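Local structure of imidazoleglycerol-phosphate dehydratase (Staphylococcus aureus subsp. aureus, 2AE8) at residues M125-A130 and T186-E191; F144-S149 and I178-G183; H65-F70 and A192-F197. The protein catalyses the manganese-dependent dehydration of imidazoleglycerol phosphate to imidazoleacetol phosphate, the sixth step of histidine biosynthesis. One frame throughout, in Å; residues are numbered along the deposited sequence. Where two conformers were deposited one is given.

Interaction 1: M125-A130 and T186-E191. With MG (magnesium ion), chain L; MG (magnesium ion), chain T.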
# COMPACT_ATOMS: atom_id res chain seq x y z
N MSE B 125 -38.93 -2.07 -3.92
CA MSE B 125 -39.59 -2.44 -2.68
C MSE B 125 -38.90 -1.66 -1.58
O MSE B 125 -37.89 -2.10 -1.04
CB MSE B 125 -39.46 -3.95 -2.40
CG MSE B 125 -40.32 -4.85 -3.25
SE MSE B 125 -42.26 -4.66 -2.85
CE MSE B 125 -42.18 -4.82 -0.91
N ASP B 126 -39.45 -0.49 -1.25
CA ASP B 126 -38.78 0.49 -0.42
C ASP B 126 -37.32 0.66 -0.88
O ASP B 126 -37.10 1.10 -2.01
CB ASP B 126 -38.92 0.16 1.08
CG ASP B 126 -40.36 0.34 1.60
OD1 ASP B 126 -41.12 1.10 0.97
OD2 ASP B 126 -40.74 -0.27 2.61
N GLU B 127 -36.36 0.29 -0.03
CA GLU B 127 -34.93 0.47 -0.32
C GLU B 127 -34.42 -0.39 -1.49
O GLU B 127 -33.41 -0.07 -2.12
CB GLU B 127 -34.09 0.19 0.94
CG GLU B 127 -33.82 -1.32 1.26
CD GLU B 127 -35.08 -2.16 1.53
OE1 GLU B 127 -35.06 -3.38 1.25
OE2 GLU B 127 -36.09 -1.60 2.00
N THR B 128 -35.14 -1.47 -1.77
CA THR B 128 -34.67 -2.47 -2.74
C THR B 128 -35.11 -2.10 -4.14
O THR B 128 -36.19 -1.54 -4.33
CB THR B 128 -35.26 -3.85 -2.39
OG1 THR B 128 -34.62 -4.34 -1.21
CG2 THR B 128 -35.05 -4.87 -3.52
N LEU B 129 -34.27 -2.43 -5.12
CA LEU B 129 -34.66 -2.37 -6.52
C LEU B 129 -34.15 -3.63 -7.21
O LEU B 129 -32.97 -3.95 -7.11
CB LEU B 129 -34.10 -1.12 -7.21
CG LEU B 129 -34.40 -0.95 -8.70
CD1 LEU B 129 -35.90 -0.67 -8.96
CD2 LEU B 129 -33.55 0.15 -9.28
N ALA B 130 -35.05 -4.38 -7.86
CA ALA B 130 -34.63 -5.52 -8.65
C ALA B 130 -34.99 -5.37 -10.12
O ALA B 130 -36.01 -4.74 -10.47
CB ALA B 130 -35.20 -6.82 -8.09
N THR B 186 -34.18 -8.16 3.53
CA THR B 186 -34.16 -9.44 2.82
C THR B 186 -35.55 -9.84 2.32
O THR B 186 -35.67 -10.38 1.23
CB THR B 186 -33.59 -10.55 3.72
OG1 THR B 186 -32.35 -10.10 4.29
CG2 THR B 186 -33.31 -11.82 2.92
N HIS B 187 -36.59 -9.57 3.11
CA HIS B 187 -37.96 -9.86 2.68
C HIS B 187 -38.27 -9.05 1.41
O HIS B 187 -38.77 -9.59 0.43
CB HIS B 187 -38.96 -9.54 3.81
CG HIS B 187 -40.36 -9.98 3.52
ND1 HIS B 187 -40.97 -11.00 4.21
CD2 HIS B 187 -41.25 -9.55 2.59
CE1 HIS B 187 -42.20 -11.18 3.73
NE2 HIS B 187 -42.39 -10.31 2.76
N HIS B 188 -37.91 -7.77 1.42
CA HIS B 188 -38.09 -6.88 0.29
C HIS B 188 -37.29 -7.36 -0.92
O HIS B 188 -37.75 -7.26 -2.07
CB HIS B 188 -37.64 -5.46 0.64
CG HIS B 188 -38.55 -4.77 1.60
ND1 HIS B 188 -38.26 -3.53 2.12
CD2 HIS B 188 -39.73 -5.14 2.15
CE1 HIS B 188 -39.23 -3.16 2.94
NE2 HIS B 188 -40.13 -4.12 2.98
N GLU B 189 -36.07 -7.84 -0.66
CA GLU B 189 -35.18 -8.27 -1.72
C GLU B 189 -35.78 -9.45 -2.48
O GLU B 189 -35.86 -9.45 -3.70
CB GLU B 189 -33.82 -8.68 -1.12
CG GLU B 189 -32.89 -7.50 -0.76
CD GLU B 189 -31.74 -7.92 0.17
OE1 GLU B 189 -31.59 -9.12 0.50
OE2 GLU B 189 -31.03 -7.01 0.63
N ILE B 190 -36.18 -10.47 -1.74
CA ILE B 190 -36.79 -11.64 -2.33
C ILE B 190 -38.12 -11.29 -3.01
O ILE B 190 -38.40 -11.75 -4.12
CB ILE B 190 -37.00 -12.72 -1.25
CG1 ILE B 190 -35.63 -13.12 -0.68
CG2 ILE B 190 -37.71 -13.93 -1.86
CD1 ILE B 190 -35.71 -13.90 0.64
N GLU B 191 -38.94 -10.48 -2.35
CA GLU B 191 -40.23 -10.09 -2.91
C GLU B 191 -40.08 -9.32 -4.22
O GLU B 191 -40.77 -9.62 -5.19
CB GLU B 191 -41.06 -9.32 -1.89
CG GLU B 191 -42.41 -8.88 -2.41
CD GLU B 191 -43.44 -8.69 -1.31
OE1 GLU B 191 -43.13 -8.90 -0.12
OE2 GLU B 191 -44.58 -8.31 -1.65
MG MG L . -44.29 -9.73 1.44
MG MG T . -42.08 -4.06 3.95
O HOH W 1 -42.59 -2.15 3.17
O HOH W 2 -43.21 -5.78 2.53
O HOH W 3 -41.29 -2.61 5.45
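Glu127 meets His188 in a His-carboxylate hydrogen bond, made where a beta hairpin reaches the first turns of helix 186-205, beside the metal centre of the active site. Met125 to Thr128 form a type II' turn between strands 118-125 and 128-135, closed by the bond from Thr128 N to Met125 O at 2.9 Å. The His188-Glu127 pair is a worked example of second-shell positioning: a residue that binds no metal probably helps orient one that does. His188 NE2 binds one magnesium ion at 2.2 Å, and the ring's other nitrogen, ND1, is gripped by a bond to Glu127 OE2, 2.9 Å long. OE2 uses its syn lone pair and lies in the ring plane, with the N-H pointing at it at 161°; carboxylate and imidazole are nearly coplanar, only 19° apart, which would help to fix the rotation of the ring. Glu127 gets there by folding, its CG set between backbone N and carbonyl carbon (chi1 81°) and the chain bent again at chi2. Its other oxygen, OE1, takes a bond from Thr128 OG1 at 2.7 Å and one from the backbone N of Asn185. Asp126 bears on the same ring obliquely and bonds through OD2 to a metal-bound water, while Arg166 of a second subunit forms a salt bridge with that oxygen. The second subunit also contributes to both sites: its His91 and Glu95 join His188, and its His92 joins His187 and Glu191 on the other magnesium ion, a site to which His65 also belongs. Met125, a selenomethionine bent at chi2 and chi3, lies on the same side of the ring plane as Asp126; its CE is 3.9 Å from His188 CD2 and 4.1 Å from Glu191 CD.

Interaction 2: F144-S149 and I178-G183; sequences FNASLS and IDLIRG
Asn145 and Asp179 lie side by side on neighbouring parallel strands, the pair that a beta-alpha-beta crossover through helix 159-171 brings together. Strand 141-145 is the outermost of its sheet within the chain, and its register with strand 175-182 follows the usual parallel pattern: Asn145 N bonds to Ile178 O at 2.8 Å, and Leu180 N returns to Asn145 O at 3.0 Å. Asn145 illustrates how a side chain can reinforce such a pairing. Its CB rests 3.3 Å from Asp179 OD1, and CG is 3.7 Å from the same Asp179 OD1. With CG anti to the carbonyl carbon (chi1 -54°), the amide then runs alongside the carboxylate, their planes only 10° apart. At the tip, ND2 lies near that oxygen too and reaches Ile178 O at 3.3 Å, coming from above the carbonyl plane, so that Ile178 O accepts both the backbone and the side-chain N-H of the same residue. ND2 also bonds to Ser143 OG. Asp179 is fixed by charge, through Arg131 and through Arg182 of a fourth subunit, and a water donates to its OD1. On the other face of the sheet Phe144 and Ile178 cross obliquely. Past the last bridged pair the contact turns apolar: Ala146 CB packs 3.7 Å from Leu180 CB, and Leu148 turns its CD2 back to within 4.3 Å of Leu180 CD1.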
# COMPACT_ATOMS: atom_id res chain seq x y z
N PHE B 144 -27.85 -15.30 -11.89
CA PHE B 144 -28.46 -14.86 -10.64
C PHE B 144 -27.46 -13.99 -9.89
O PHE B 144 -26.42 -14.47 -9.46
CB PHE B 144 -28.81 -16.09 -9.78
CG PHE B 144 -29.62 -15.77 -8.55
CD1 PHE B 144 -31.01 -15.75 -8.59
CD2 PHE B 144 -28.97 -15.45 -7.34
CE1 PHE B 144 -31.75 -15.45 -7.46
CE2 PHE B 144 -29.71 -15.14 -6.21
CZ PHE B 144 -31.10 -15.15 -6.27
N ASN B 145 -27.77 -12.71 -9.76
CA ASN B 145 -26.80 -11.74 -9.24
C ASN B 145 -27.47 -10.94 -8.15
O ASN B 145 -27.96 -9.84 -8.39
CB ASN B 145 -26.38 -10.80 -10.36
CG ASN B 145 -25.89 -11.54 -11.59
OD1 ASN B 145 -24.76 -12.01 -11.62
ND2 ASN B 145 -26.76 -11.66 -12.60
N ALA B 146 -27.58 -11.55 -6.96
CA ALA B 146 -28.27 -10.95 -5.84
C ALA B 146 -27.70 -11.52 -4.54
O ALA B 146 -27.86 -12.71 -4.25
CB ALA B 146 -29.78 -11.25 -5.93
N SER B 147 -27.01 -10.68 -3.78
CA SER B 147 -26.50 -11.07 -2.47
C SER B 147 -27.55 -10.64 -1.47
O SER B 147 -27.71 -9.45 -1.20
CB SER B 147 -25.18 -10.36 -2.16
OG SER B 147 -24.23 -10.67 -3.17
N LEU B 148 -28.27 -11.61 -0.93
CA LEU B 148 -29.37 -11.31 -0.01
C LEU B 148 -28.82 -10.99 1.36
O LEU B 148 -27.81 -11.57 1.77
CB LEU B 148 -30.33 -12.49 0.03
CG LEU B 148 -30.88 -12.90 -1.34
CD1 LEU B 148 -31.69 -14.18 -1.22
CD2 LEU B 148 -31.74 -11.77 -2.00
N SER B 149 -29.49 -10.08 2.09
CA SER B 149 -28.94 -9.49 3.31
C SER B 149 -28.88 -10.38 4.55
O SER B 149 -28.06 -10.15 5.42
CB SER B 149 -29.61 -8.17 3.65
OG SER B 149 -29.52 -7.28 2.56
N ILE B 178 -31.32 -12.24 -13.34
CA ILE B 178 -31.87 -11.61 -12.14
C ILE B 178 -30.78 -10.75 -11.49
O ILE B 178 -29.68 -11.24 -11.20
CB ILE B 178 -32.37 -12.69 -11.14
CG1 ILE B 178 -33.59 -13.44 -11.73
CG2 ILE B 178 -32.68 -12.06 -9.78
CD1 ILE B 178 -34.10 -14.58 -10.90
N ASP B 179 -31.10 -9.48 -11.25
CA ASP B 179 -30.14 -8.52 -10.70
C ASP B 179 -30.79 -7.74 -9.56
O ASP B 179 -31.82 -7.09 -9.75
CB ASP B 179 -29.68 -7.52 -11.77
CG ASP B 179 -28.60 -8.08 -12.70
OD1 ASP B 179 -27.46 -8.24 -12.22
OD2 ASP B 179 -28.87 -8.33 -13.91
N LEU B 180 -30.17 -7.80 -8.38
CA LEU B 180 -30.56 -6.95 -7.28
C LEU B 180 -29.73 -5.70 -7.43
O LEU B 180 -28.53 -5.72 -7.16
CB LEU B 180 -30.20 -7.61 -5.95
CG LEU B 180 -31.23 -7.75 -4.83
CD1 LEU B 180 -30.49 -7.90 -3.48
CD2 LEU B 180 -32.28 -6.66 -4.79
N ILE B 181 -30.34 -4.60 -7.87
CA ILE B 181 -29.59 -3.37 -8.12
C ILE B 181 -29.18 -2.72 -6.79
O ILE B 181 -28.07 -2.23 -6.66
CB ILE B 181 -30.36 -2.39 -9.02
CG1 ILE B 181 -30.51 -3.03 -10.42
CG2 ILE B 181 -29.64 -1.03 -9.09
CD1 ILE B 181 -31.69 -2.54 -11.14
N ARG B 182 -30.09 -2.74 -5.82
CA ARG B 182 -29.78 -2.36 -4.45
C ARG B 182 -30.73 -3.10 -3.51
O ARG B 182 -31.81 -3.51 -3.93
CB ARG B 182 -29.82 -0.84 -4.24
CG ARG B 182 -31.15 -0.16 -4.59
CD ARG B 182 -31.06 1.37 -4.33
NE ARG B 182 -30.01 1.93 -5.18
CZ ARG B 182 -30.22 2.45 -6.38
NH1 ARG B 182 -31.45 2.55 -6.88
NH2 ARG B 182 -29.18 2.88 -7.08
N GLY B 183 -30.32 -3.32 -2.27
CA GLY B 183 -31.16 -4.01 -1.32
C GLY B 183 -31.04 -3.40 0.05
O GLY B 183 -30.70 -2.22 0.19
O HOH W 4 -26.34 -7.29 -10.00

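Interaction 3: H65-F70 and A192-F197; sequences HMLTLF and AIFKAF
Met66, a selenomethionine in these crystals, sets its CB almost exactly over the centre of the Phe194 ring, 3.6 Å from the centroid and 3° off the ring normal. This CH-pi contact, with the Met-aromatic approach beside it, lies between two helices of the layer that fills the beta-alpha-beta sandwich. The axes of segments 65-70 and 192-197 pass 9.0 Å apart and run roughly parallel, at 27°. Here is a simple lesson in aromatic packing: the same ring takes a methylene squarely and the heavier atom obliquely. CG also lies over the face, and the bend at chi2 (-54°) carries Met66 SE out toward the rim, 3.7 Å from Phe194 CD2. Leu67 CD2 comes obliquely to CE1, from the same side of the ring as Met66. One turn along, Phe70 and Phe197 meet edge to edge, and Phe165 of helix 159-171 adds an edge-to-face contact to Phe197. Lys195 contributes its stem, the amino group being bonded to Tyr118 OH of a third subunit. That stem meets Leu69 obliquely, with Lys195 CG 4.2 Å from Leu69 CD2.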
# COMPACT_ATOMS: atom_id res chain seq x y z
N HIS B 65 -46.42 -17.57 0.20
CA HIS B 65 -46.62 -16.16 -0.08
C HIS B 65 -45.98 -15.76 -1.41
O HIS B 65 -46.60 -15.04 -2.22
CB HIS B 65 -46.08 -15.27 1.06
CG HIS B 65 -46.29 -13.80 0.83
ND1 HIS B 65 -47.50 -13.27 0.42
CD2 HIS B 65 -45.45 -12.75 0.97
CE1 HIS B 65 -47.39 -11.96 0.30
NE2 HIS B 65 -46.15 -11.62 0.62
N MSE B 66 -44.76 -16.23 -1.65
CA MSE B 66 -44.03 -15.90 -2.89
C MSE B 66 -44.72 -16.44 -4.16
O MSE B 66 -44.83 -15.74 -5.18
CB MSE B 66 -42.58 -16.40 -2.81
CG MSE B 66 -41.71 -15.64 -1.77
SE MSE B 66 -41.67 -13.66 -1.97
CE MSE B 66 -42.91 -13.16 -0.57
N LEU B 67 -45.18 -17.69 -4.10
CA LEU B 67 -45.90 -18.29 -5.23
C LEU B 67 -47.27 -17.65 -5.42
O LEU B 67 -47.77 -17.56 -6.53
CB LEU B 67 -46.01 -19.81 -5.09
CG LEU B 67 -44.64 -20.52 -5.05
CD1 LEU B 67 -44.77 -22.04 -4.89
CD2 LEU B 67 -43.85 -20.17 -6.30
N THR B 68 -47.87 -17.16 -4.33
CA THR B 68 -49.10 -16.38 -4.47
C THR B 68 -48.80 -15.10 -5.25
O THR B 68 -49.58 -14.71 -6.12
CB THR B 68 -49.75 -16.09 -3.08
OG1 THR B 68 -50.15 -17.34 -2.50
CG2 THR B 68 -50.97 -15.16 -3.21
N LEU B 69 -47.66 -14.48 -4.96
CA LEU B 69 -47.21 -13.30 -5.71
C LEU B 69 -46.96 -13.62 -7.19
O LEU B 69 -47.36 -12.86 -8.09
CB LEU B 69 -45.94 -12.72 -5.06
CG LEU B 69 -46.19 -11.83 -3.84
CD1 LEU B 69 -44.92 -11.72 -3.02
CD2 LEU B 69 -46.71 -10.42 -4.25
N PHE B 70 -46.29 -14.74 -7.43
CA PHE B 70 -46.05 -15.23 -8.78
C PHE B 70 -47.37 -15.33 -9.56
O PHE B 70 -47.48 -14.83 -10.69
CB PHE B 70 -45.34 -16.59 -8.72
CG PHE B 70 -45.25 -17.30 -10.05
CD1 PHE B 70 -44.19 -17.05 -10.92
CD2 PHE B 70 -46.23 -18.23 -10.42
CE1 PHE B 70 -44.10 -17.71 -12.16
CE2 PHE B 70 -46.16 -18.88 -11.65
CZ PHE B 70 -45.10 -18.62 -12.53
N ALA B 192 -39.20 -8.32 -4.26
CA ALA B 192 -38.93 -7.60 -5.51
C ALA B 192 -38.51 -8.55 -6.64
O ALA B 192 -38.96 -8.42 -7.78
CB ALA B 192 -37.86 -6.49 -5.30
N ILE B 193 -37.65 -9.52 -6.32
CA ILE B 193 -37.20 -10.51 -7.31
C ILE B 193 -38.37 -11.39 -7.83
O ILE B 193 -38.52 -11.59 -9.04
CB ILE B 193 -36.08 -11.41 -6.75
CG1 ILE B 193 -34.77 -10.61 -6.54
CG2 ILE B 193 -35.84 -12.65 -7.66
CD1 ILE B 193 -33.75 -11.37 -5.70
N PHE B 194 -39.19 -11.91 -6.92
CA PHE B 194 -40.38 -12.67 -7.32
C PHE B 194 -41.36 -11.84 -8.14
O PHE B 194 -41.85 -12.31 -9.16
CB PHE B 194 -41.09 -13.30 -6.12
CG PHE B 194 -40.60 -14.67 -5.78
CD1 PHE B 194 -41.16 -15.79 -6.40
CD2 PHE B 194 -39.59 -14.85 -4.84
CE1 PHE B 194 -40.72 -17.08 -6.09
CE2 PHE B 194 -39.12 -16.14 -4.51
CZ PHE B 194 -39.69 -17.27 -5.14
N LYS B 195 -41.62 -10.61 -7.72
CA LYS B 195 -42.50 -9.72 -8.47
C LYS B 195 -41.96 -9.44 -9.88
O LYS B 195 -42.69 -9.55 -10.87
CB LYS B 195 -42.77 -8.41 -7.73
CG LYS B 195 -43.69 -8.53 -6.47
CD LYS B 195 -44.01 -7.16 -5.81
CE LYS B 195 -44.68 -6.16 -6.80
NZ LYS B 195 -45.23 -4.94 -6.10
N ALA B 196 -40.69 -9.08 -9.98
CA ALA B 196 -40.09 -8.75 -11.26
C ALA B 196 -40.02 -9.96 -12.19
O ALA B 196 -40.31 -9.82 -13.37
CB ALA B 196 -38.69 -8.15 -11.06
N PHE B 197 -39.61 -11.12 -11.70
CA PHE B 197 -39.56 -12.30 -12.54
C PHE B 197 -40.95 -12.64 -13.11
O PHE B 197 -41.09 -12.92 -14.29
CB PHE B 197 -39.03 -13.52 -11.78
CG PHE B 197 -39.11 -14.80 -12.58
CD1 PHE B 197 -38.15 -15.10 -13.54
CD2 PHE B 197 -40.18 -15.70 -12.39
CE1 PHE B 197 -38.22 -16.27 -14.29
CE2 PHE B 197 -40.27 -16.86 -13.14
CZ PHE B 197 -39.28 -17.16 -14.09

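Overall arrangement
Helix 186-205 ties the three contacts together: interaction 1 uses its metal-binding start, interaction 3 its next turns, and interaction 2 the strand that leads into it. Interactions 1 and 2 lie about 9 Å apart between centres and share a sheet; Ser149 OG stands 2.5 Å from Glu189 OE2, probably a hydrogen bond. Between interactions 1 and 3, Ala192 CB is wedged 3.6 Å from Met125 CG, and Ile193 links interaction 3 to Ile178 and Ala146. His187 and His188 thus bind metal from a helix start whose next turns pack against helix 61-74 and the sheet, while His91 and His92 come from a second subunit; the nearest Met66 side-chain atom lies about 4 Å from a magnesium ion.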